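PDB 5XFM: alpha-glucosidase from Bacteroides thetaiotaomicron, which acts as a bifunctional family 97 glycoside hydrolase, cleaving beta-L-arabinopyranosides and alpha-galactosides. Local coordinates for residues H93-C101 against G112-N120; D215-L223 against P250-R261. The protein carries 1 engineered substitution. One frame throughout, in Å; residues are numbered along the deposited sequence.

Interaction 1: H93-C101 against G112-N120; sequences HYRANELTC and GVIFRVSDN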
loop_
_atom_site.group_PDB
_atom_site.type_symbol
_atom_site.label_atom_id
_atom_site.label_comp_id
_atom_site.label_asym_id
_atom_site.label_seq_id
_atom_site.Cartn_x
_atom_site.Cartn_y
_atom_site.Cartn_z
ATOM N N HIS A 93 -11.071 -7.749 15.405
ATOM C CA HIS A 93 -12.344 -7.521 16.075
ATOM C C HIS A 93 -12.835 -6.119 15.721
ATOM O O HIS A 93 -12.431 -5.133 16.335
ATOM C CB HIS A 93 -12.211 -7.677 17.590
ATOM C CG HIS A 93 -13.506 -7.517 18.330
ATOM N ND1 HIS A 93 -13.565 -7.205 19.672
ATOM C CD2 HIS A 93 -14.791 -7.645 17.918
ATOM C CE1 HIS A 93 -14.829 -7.136 20.051
ATOM N NE2 HIS A 93 -15.593 -7.400 19.005
ATOM N N TYR A 94 -13.694 -6.041 14.714
ATOM C CA TYR A 94 -14.194 -4.774 14.208
ATOM C C TYR A 94 -15.452 -4.310 14.966
ATOM O O TYR A 94 -16.489 -4.980 14.978
ATOM C CB TYR A 94 -14.473 -4.905 12.708
ATOM C CG TYR A 94 -15.020 -3.661 12.064
ATOM C CD1 TYR A 94 -14.400 -2.426 12.241
ATOM C CD2 TYR A 94 -16.148 -3.723 11.257
ATOM C CE1 TYR A 94 -14.908 -1.282 11.642
ATOM C CE2 TYR A 94 -16.660 -2.588 10.653
ATOM C CZ TYR A 94 -16.040 -1.373 10.850
ATOM O OH TYR A 94 -16.556 -0.251 10.250
ATOM N N ARG A 95 -15.333 -3.137 15.578
ATOM C CA ARG A 95 -16.372 -2.534 16.405
ATOM C C ARG A 95 -16.542 -1.085 15.982
ATOM O O ARG A 95 -15.618 -0.284 16.115
ATOM C CB ARG A 95 -15.993 -2.636 17.886
ATOM C CG ARG A 95 -16.914 -1.944 18.879
ATOM C CD ARG A 95 -18.370 -2.383 18.812
ATOM N NE ARG A 95 -19.185 -1.628 19.767
ATOM C CZ ARG A 95 -19.886 -0.538 19.471
ATOM N NH1 ARG A 95 -19.906 -0.076 18.231
ATOM N NH2 ARG A 95 -20.580 0.089 20.414
ATOM N N ALA A 96 -17.720 -0.750 15.464
ATOM C CA ALA A 96 -17.953 0.602 14.965
ATOM C C ALA A 96 -19.411 1.020 15.094
ATOM O O ALA A 96 -20.300 0.180 15.243
ATOM C CB ALA A 96 -17.514 0.709 13.520
ATOM N N ASN A 97 -19.656 2.324 15.038
ATOM C CA ASN A 97 -21.023 2.823 14.975
ATOM C C ASN A 97 -21.334 3.368 13.592
ATOM O O ASN A 97 -20.538 4.100 13.011
ATOM C CB ASN A 97 -21.272 3.886 16.047
ATOM C CG ASN A 97 -21.295 3.304 17.447
ATOM O OD1 ASN A 97 -21.766 2.188 17.657
ATOM N ND2 ASN A 97 -20.780 4.056 18.413
ATOM N N GLU A 98 -22.495 2.993 13.072
ATOM C CA GLU A 98 -22.889 3.331 11.713
ATOM C C GLU A 98 -24.037 4.331 11.661
ATOM O O GLU A 98 -25.107 4.104 12.231
ATOM C CB GLU A 98 -23.285 2.070 10.951
ATOM C CG GLU A 98 -23.585 2.314 9.489
ATOM C CD GLU A 98 -24.166 1.090 8.808
ATOM O OE1 GLU A 98 -23.446 0.465 8.002
ATOM O OE2 GLU A 98 -25.334 0.746 9.093
ATOM N N LEU A 99 -23.794 5.445 10.985
ATOM C CA LEU A 99 -24.809 6.460 10.750
ATOM C C LEU A 99 -25.243 6.449 9.291
ATOM O O LEU A 99 -24.426 6.644 8.404
ATOM C CB LEU A 99 -24.283 7.845 11.120
ATOM C CG LEU A 99 -25.203 9.006 10.743
ATOM C CD1 LEU A 99 -26.526 8.905 11.499
ATOM C CD2 LEU A 99 -24.524 10.343 10.993
ATOM N N THR A 100 -26.525 6.222 9.039
ATOM C CA THR A 100 -27.052 6.300 7.686
ATOM C C THR A 100 -27.882 7.561 7.527
ATOM O O THR A 100 -28.862 7.764 8.235
ATOM C CB THR A 100 -27.910 5.070 7.313
ATOM O OG1 THR A 100 -27.141 3.870 7.479
ATOM C CG2 THR A 100 -28.367 5.172 5.860
ATOM N N CYS A 101 -27.456 8.420 6.614
ATOM C CA CYS A 101 -28.145 9.669 6.329
ATOM C C CYS A 101 -28.886 9.607 4.996
ATOM O O CYS A 101 -28.321 9.207 3.972
ATOM C CB CYS A 101 -27.149 10.831 6.328
ATOM S SG CYS A 101 -26.364 11.101 7.936
ATOM N N GLY A 112 -28.047 8.474 -0.464
ATOM C CA GLY A 112 -27.660 8.084 0.884
ATOM C C GLY A 112 -26.192 8.370 1.194
ATOM O O GLY A 112 -25.353 8.364 0.293
ATOM N N VAL A 113 -25.884 8.648 2.460
ATOM C CA VAL A 113 -24.492 8.722 2.921
ATOM C C VAL A 113 -24.324 7.884 4.183
ATOM O O VAL A 113 -25.057 8.057 5.146
ATOM C CB VAL A 113 -24.037 10.178 3.214
ATOM C CG1 VAL A 113 -22.533 10.235 3.475
ATOM C CG2 VAL A 113 -24.405 11.100 2.075
ATOM N N ILE A 114 -23.359 6.972 4.172
ATOM C CA ILE A 114 -23.143 6.062 5.294
ATOM C C ILE A 114 -21.781 6.274 5.926
ATOM O O ILE A 114 -20.760 6.212 5.236
ATOM C CB ILE A 114 -23.249 4.579 4.868
ATOM C CG1 ILE A 114 -24.654 4.258 4.369
ATOM C CG2 ILE A 114 -22.905 3.665 6.036
ATOM C CD1 ILE A 114 -24.874 4.555 2.923
ATOM N N PHE A 115 -21.784 6.490 7.239
ATOM C CA PHE A 115 -20.569 6.636 8.038
ATOM C C PHE A 115 -20.371 5.446 8.967
ATOM O O PHE A 115 -21.276 5.076 9.702
ATOM C CB PHE A 115 -20.621 7.915 8.883
ATOM C CG PHE A 115 -20.841 9.174 8.089
ATOM C CD1 PHE A 115 -22.122 9.596 7.768
ATOM C CD2 PHE A 115 -19.762 9.945 7.677
ATOM C CE1 PHE A 115 -22.324 10.762 7.050
ATOM C CE2 PHE A 115 -19.955 11.114 6.952
ATOM C CZ PHE A 115 -21.238 11.523 6.639
ATOM N N ARG A 116 -19.202 4.823 8.911
ATOM C CA ARG A 116 -18.829 3.804 9.887
ATOM C C ARG A 116 -17.644 4.299 10.693
ATOM O O ARG A 116 -16.558 4.510 10.158
ATOM C CB ARG A 116 -18.508 2.480 9.199
ATOM C CG ARG A 116 -19.725 1.824 8.580
ATOM C CD ARG A 116 -19.363 0.603 7.755
ATOM N NE ARG A 116 -20.559 0.012 7.164
ATOM C CZ ARG A 116 -20.547 -0.987 6.288
ATOM N NH1 ARG A 116 -19.393 -1.501 5.878
ATOM N NH2 ARG A 116 -21.690 -1.457 5.805
ATOM N N VAL A 117 -17.862 4.504 11.983
ATOM C CA VAL A 117 -16.832 5.069 12.831
ATOM C C VAL A 117 -16.376 4.075 13.887
ATOM O O VAL A 117 -17.127 3.748 14.805
ATOM C CB VAL A 117 -17.316 6.361 13.516
ATOM C CG1 VAL A 117 -16.158 7.052 14.215
ATOM C CG2 VAL A 117 -17.942 7.294 12.492
ATOM N N SER A 118 -15.148 3.586 13.742
ATOM C CA SER A 118 -14.516 2.788 14.786
ATOM C C SER A 118 -13.738 3.746 15.689
ATOM O O SER A 118 -13.875 4.966 15.550
ATOM C CB SER A 118 -13.614 1.703 14.191
ATOM O OG SER A 118 -12.583 2.250 13.388
ATOM N N ASP A 119 -12.948 3.216 16.622
ATOM C CA ASP A 119 -12.270 4.066 17.611
ATOM C C ASP A 119 -11.404 5.162 16.995
ATOM O O ASP A 119 -11.354 6.280 17.509
ATOM C CB ASP A 119 -11.399 3.226 18.546
ATOM C CG ASP A 119 -12.198 2.531 19.628
ATOM O OD1 ASP A 119 -13.272 3.049 20.021
ATOM O OD2 ASP A 119 -11.731 1.471 20.100
ATOM N N ASN A 120 -10.711 4.836 15.909
ATOM C CA ASN A 120 -9.798 5.784 15.277
ATOM C C ASN A 120 -9.955 5.879 13.768
ATOM O O ASN A 120 -9.055 6.359 13.085
ATOM C CB ASN A 120 -8.351 5.423 15.602
ATOM C CG ASN A 120 -7.999 5.684 17.050
ATOM O OD1 ASN A 120 -7.777 6.829 17.447
ATOM N ND2 ASN A 120 -7.934 4.624 17.846
HETATM O O HOH W 1 -13.252 0.390 17.013
HETATM O O HOH W 2 -24.910 -0.309 6.011
#

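Interaction 2: D215-L223 against P250-R261; sequences DSRYCGSRL and PAFALPGATPWR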
loop_
_atom_site.group_PDB
_atom_site.type_symbol
_atom_site.label_atom_id
_atom_site.label_comp_id
_atom_site.label_asym_id
_atom_site.label_seq_id
_atom_site.Cartn_x
_atom_site.Cartn_y
_atom_site.Cartn_z
ATOM N N ASP A 215 -13.129 -1.264 -7.110
ATOM C CA ASP A 215 -13.032 -2.377 -8.035
ATOM C C ASP A 215 -13.528 -1.932 -9.390
ATOM O O ASP A 215 -13.518 -0.743 -9.696
ATOM C CB ASP A 215 -13.822 -3.595 -7.533
ATOM C CG ASP A 215 -15.259 -3.260 -7.136
ATOM O OD1 ASP A 215 -15.921 -2.447 -7.821
ATOM O OD2 ASP A 215 -15.731 -3.830 -6.131
ATOM N N SER A 216 -14.015 -2.879 -10.179
ATOM C CA SER A 216 -14.433 -2.596 -11.545
ATOM C C SER A 216 -15.592 -1.595 -11.630
ATOM O O SER A 216 -15.862 -1.043 -12.694
ATOM C CB SER A 216 -14.792 -3.905 -12.261
ATOM O OG SER A 216 -15.939 -4.509 -11.702
ATOM N N ARG A 217 -16.287 -1.377 -10.515
ATOM C CA ARG A 217 -17.482 -0.534 -10.517
ATOM C C ARG A 217 -17.193 0.961 -10.336
ATOM O O ARG A 217 -18.115 1.766 -10.272
ATOM C CB ARG A 217 -18.461 -1.014 -9.439
ATOM C CG ARG A 217 -19.260 -2.245 -9.867
ATOM C CD ARG A 217 -19.911 -2.964 -8.699
ATOM N NE ARG A 217 -18.926 -3.541 -7.788
ATOM C CZ ARG A 217 -19.186 -3.908 -6.535
ATOM N NH1 ARG A 217 -20.407 -3.753 -6.033
ATOM N NH2 ARG A 217 -18.223 -4.425 -5.781
ATOM N N TYR A 218 -15.923 1.343 -10.282
ATOM C CA TYR A 218 -15.593 2.754 -10.122
ATOM C C TYR A 218 -14.204 3.046 -10.674
ATOM O O TYR A 218 -13.527 2.160 -11.191
ATOM C CB TYR A 218 -15.663 3.153 -8.648
ATOM C CG TYR A 218 -16.245 4.527 -8.349
ATOM C CD1 TYR A 218 -17.621 4.737 -8.362
ATOM C CD2 TYR A 218 -15.426 5.591 -7.990
ATOM C CE1 TYR A 218 -18.170 5.969 -8.058
ATOM C CE2 TYR A 218 -15.966 6.840 -7.681
ATOM C CZ TYR A 218 -17.341 7.021 -7.716
ATOM O OH TYR A 218 -17.888 8.251 -7.412
ATOM N N CYS A 219 -13.786 4.298 -10.548
ATOM C CA CYS A 219 -12.432 4.694 -10.891
ATOM C C CYS A 219 -11.622 4.810 -9.607
ATOM O O CYS A 219 -12.191 4.901 -8.520
ATOM C CB CYS A 219 -12.437 6.026 -11.643
ATOM S SG CYS A 219 -13.167 7.379 -10.680
ATOM N N GLY A 220 -10.299 4.797 -9.727
ATOM C CA GLY A 220 -9.443 5.120 -8.601
ATOM C C GLY A 220 -9.437 6.629 -8.449
ATOM O O GLY A 220 -9.456 7.347 -9.445
ATOM N N SER A 221 -9.435 7.124 -7.217
ATOM C CA SER A 221 -9.440 8.568 -7.012
ATOM C C SER A 221 -8.173 9.041 -6.310
ATOM O O SER A 221 -7.355 8.234 -5.865
ATOM C CB SER A 221 -10.677 8.997 -6.220
ATOM O OG SER A 221 -11.837 8.941 -7.030
ATOM N N ARG A 222 -8.029 10.357 -6.212
ATOM C CA ARG A 222 -6.858 10.965 -5.589
ATOM C C ARG A 222 -7.264 12.296 -4.958
ATOM O O ARG A 222 -8.439 12.668 -5.002
ATOM C CB ARG A 222 -5.755 11.190 -6.614
ATOM C CG ARG A 222 -6.056 12.348 -7.530
ATOM C CD ARG A 222 -5.028 12.517 -8.604
ATOM N NE ARG A 222 -5.360 13.669 -9.427
ATOM C CZ ARG A 222 -6.173 13.619 -10.470
ATOM N NH1 ARG A 222 -6.738 12.471 -10.805
ATOM N NH2 ARG A 222 -6.432 14.719 -11.163
ATOM N N LEU A 223 -6.315 13.007 -4.356
ATOM C CA LEU A 223 -6.617 14.341 -3.839
ATOM C C LEU A 223 -6.189 15.426 -4.824
ATOM O O LEU A 223 -5.145 15.312 -5.487
ATOM C CB LEU A 223 -5.954 14.578 -2.472
ATOM C CG LEU A 223 -6.574 13.875 -1.259
ATOM C CD1 LEU A 223 -5.980 14.388 0.052
ATOM C CD2 LEU A 223 -8.089 13.993 -1.260
ATOM N N PRO A 250 -16.886 7.642 -13.745
ATOM C CA PRO A 250 -17.283 6.270 -13.423
ATOM C C PRO A 250 -18.786 6.037 -13.584
ATOM O O PRO A 250 -19.600 6.917 -13.315
ATOM C CB PRO A 250 -16.865 6.124 -11.959
ATOM C CG PRO A 250 -16.966 7.497 -11.422
ATOM C CD PRO A 250 -16.501 8.390 -12.536
ATOM N N ALA A 251 -19.139 4.832 -14.004
ATOM C CA ALA A 251 -20.515 4.492 -14.294
ATOM C C ALA A 251 -20.845 3.164 -13.643
ATOM O O ALA A 251 -19.999 2.272 -13.603
ATOM C CB ALA A 251 -20.742 4.430 -15.790
ATOM N N PHE A 252 -22.055 3.035 -13.101
ATOM C CA PHE A 252 -22.459 1.759 -12.513
ATOM C C PHE A 252 -23.970 1.567 -12.470
ATOM O O PHE A 252 -24.739 2.467 -12.811
ATOM C CB PHE A 252 -21.863 1.599 -11.107
ATOM C CG PHE A 252 -22.025 2.803 -10.230
ATOM C CD1 PHE A 252 -21.074 3.817 -10.238
ATOM C CD2 PHE A 252 -23.118 2.918 -9.388
ATOM C CE1 PHE A 252 -21.214 4.923 -9.425
ATOM C CE2 PHE A 252 -23.268 4.023 -8.572
ATOM C CZ PHE A 252 -22.314 5.027 -8.588
ATOM N N ALA A 253 -24.382 0.360 -12.092
ATOM C CA ALA A 253 -25.795 0.005 -12.022
ATOM C C ALA A 253 -26.489 0.587 -10.788
ATOM O O ALA A 253 -25.873 0.742 -9.734
ATOM C CB ALA A 253 -25.947 -1.504 -12.038
ATOM N N LEU A 254 -27.777 0.892 -10.924
ATOM C CA LEU A 254 -28.591 1.293 -9.776
ATOM C C LEU A 254 -29.469 0.127 -9.345
ATOM O O LEU A 254 -30.038 -0.555 -10.192
ATOM C CB LEU A 254 -29.468 2.503 -10.098
ATOM C CG LEU A 254 -28.781 3.808 -10.484
ATOM C CD1 LEU A 254 -29.828 4.829 -10.890
ATOM C CD2 LEU A 254 -27.898 4.324 -9.367
ATOM N N PRO A 255 -29.598 -0.100 -8.026
ATOM C CA PRO A 255 -28.943 0.666 -6.956
ATOM C C PRO A 255 -27.450 0.364 -6.835
ATOM O O PRO A 255 -27.037 -0.784 -7.005
ATOM C CB PRO A 255 -29.700 0.222 -5.697
ATOM C CG PRO A 255 -30.191 -1.147 -6.023
ATOM C CD PRO A 255 -30.530 -1.112 -7.490
ATOM N N GLY A 256 -26.657 1.396 -6.555
ATOM C CA GLY A 256 -25.213 1.257 -6.443
ATOM C C GLY A 256 -24.584 2.150 -5.383
ATOM O O GLY A 256 -25.289 2.785 -4.591
ATOM N N ALA A 257 -23.252 2.199 -5.365
ATOM C CA ALA A 257 -22.533 2.971 -4.357
ATOM C C ALA A 257 -21.156 3.442 -4.837
ATOM O O ALA A 257 -20.614 2.925 -5.817
ATOM C CB ALA A 257 -22.385 2.146 -3.071
ATOM N N THR A 258 -20.603 4.435 -4.140
ATOM C CA THR A 258 -19.226 4.852 -4.342
ATOM C C THR A 258 -18.344 3.978 -3.459
ATOM O O THR A 258 -18.845 3.299 -2.567
ATOM C CB THR A 258 -19.001 6.336 -3.978
ATOM O OG1 THR A 258 -19.020 6.496 -2.558
ATOM C CG2 THR A 258 -20.053 7.217 -4.608
ATOM N N PRO A 259 -17.031 3.957 -3.724
ATOM C CA PRO A 259 -16.094 3.336 -2.780
ATOM C C PRO A 259 -16.078 4.052 -1.431
ATOM O O PRO A 259 -16.735 5.082 -1.261
ATOM C CB PRO A 259 -14.740 3.477 -3.477
ATOM C CG PRO A 259 -15.061 3.647 -4.920
ATOM C CD PRO A 259 -16.370 4.366 -4.973
ATOM N N TRP A 260 -15.345 3.498 -0.473
ATOM C CA TRP A 260 -15.256 4.097 0.848
ATOM C C TRP A 260 -14.147 5.153 0.895
ATOM O O TRP A 260 -13.024 4.901 0.466
ATOM C CB TRP A 260 -15.004 3.021 1.904
ATOM C CG TRP A 260 -16.111 2.007 2.002
ATOM C CD1 TRP A 260 -16.217 0.839 1.294
ATOM C CD2 TRP A 260 -17.271 2.071 2.844
ATOM N NE1 TRP A 260 -17.368 0.175 1.645
ATOM C CE2 TRP A 260 -18.031 0.905 2.598
ATOM C CE3 TRP A 260 -17.738 2.992 3.787
ATOM C CZ2 TRP A 260 -19.231 0.642 3.257
ATOM C CZ3 TRP A 260 -18.934 2.726 4.442
ATOM C CH2 TRP A 260 -19.665 1.561 4.170
ATOM N N ARG A 261 -14.481 6.338 1.393
ATOM C CA ARG A 261 -13.502 7.369 1.722
ATOM C C ARG A 261 -13.068 7.126 3.165
ATOM O O ARG A 261 -13.923 6.974 4.041
ATOM C CB ARG A 261 -14.132 8.747 1.603
ATOM C CG ARG A 261 -14.948 8.961 0.342
ATOM C CD ARG A 261 -14.094 8.928 -0.872
ATOM N NE ARG A 261 -14.846 8.903 -2.125
ATOM C CZ ARG A 261 -14.500 8.142 -3.161
ATOM N NH1 ARG A 261 -13.455 7.326 -3.070
ATOM N NH2 ARG A 261 -15.214 8.167 -4.273
HETATM O O HOH W 3 -12.722 6.575 -6.305
#

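Interaction 1: H93-C101 against G112-N120
F115 and C101 meet on the buried face of an antiparallel beta hairpin, while E98 grips R116 on the other face. The F115 ring lies alongside L99, CD1 reaching L99 CD2 at 4.1 Å, and its edge is met by L99 O and by C101 SG. With CG anti to the carbonyl carbon (chi1 -56°), the ring stands out from the sheet and turns its CE1 corner to C101 SG, 4.1 Å away, a sulfur-aromatic contact at the ring edge. V30 and L28 of strand 26-31 pack on F115 from the opposing sheet. Backbone hydrogen bonds in both directions join the pairs N97-V117, L99-F115 and C101-V113; L99 N to F115 O measures 2.9 Å. E98 and R116, a non-hydrogen-bonded pair, run side by side, both extended, with carboxylate and guanidinium nearly coplanar. R116 NE gives a 3.0 Å salt-bridging hydrogen bond (160°) to the anti lone pair of E98 OE1, supplemented by a weak one from NH2. Water 2 donates to the same OE1 at 2.6 Å and accepts a weak bond from R116 NH2. E98 CG rests on I114 CG2, and Y94 crosses R116 at about a right angle, its OH 3.5 Å from R116 CB. E98 OE1 would probably be left without its cationic mate, turning to water instead, if R116 were an alanine. The hairpin is thus two-sided: L99, C101, V113, F115 and V117 make one face largely apolar, whereas the opposite face carries a charge pair whose shared water and partial exposure suggest that solvent moderates its strength.

Interaction 2: D215-L223 against P250-R261
Y218 is held between two prolines, one over each face of its ring. P259 CD sits over the centre of one face, 3.4 Å from Y218 CG, and P250 CG over the centre of the other, 3.8 Å from Y218 CZ; both are CH-pi contacts. Among the apolar contacts, F252 CE1 comes to the ring edge at 3.5 Å from Y218 CE1, the two rings oblique with planes 38° apart. C219 SG packs on P250 CG, and T258 CG2 lies beside Y218 OH. No direct hydrogen bond crosses between the segments. Instead, water 3 donates to C219 O, accepts from S221 OG at 2.6 Å and, weakly, from R261 NH1. R261 bends at chi2 (-66°), which brings NH2 to 3.7 Å from Y218 CE2; E142 of strand 136-147 pairs with that NH2 and accepts a hydrogen bond from Y218 OH. Within 215-223, an Asx turn and a D215-R217 salt bridge brace the type I beta turn that ends at Y218. F252 also packs on V137 and V139 of strand 136-147, R261 on F124 of strand 121-128, and P250 on Q410 at the start of helix 410-425.

How the interactions relate
From the N terminus, interaction 1 comes first: 93-101 and 112-120 pair along a beta hairpin, closing a ten-residue connection. Interaction 2 opens only later, where 215-223 meets 250-261 across 26 intervening residues, so the two loops follow in series, neither nesting nor crossing. Strand 121-128 separates the hairpin from strand 256-266 in one nine-strand antiparallel sheet, which both interactions reach. R116 NH1 nonetheless packs against W260 CZ2 at 3.4 Å, although the contact centres lie about 19 Å apart. Segment 250-261 also includes strand 251-253 of the other large antiparallel sheet, so interaction 2 links the two sheets of the N-terminal region and borders helix 410-425.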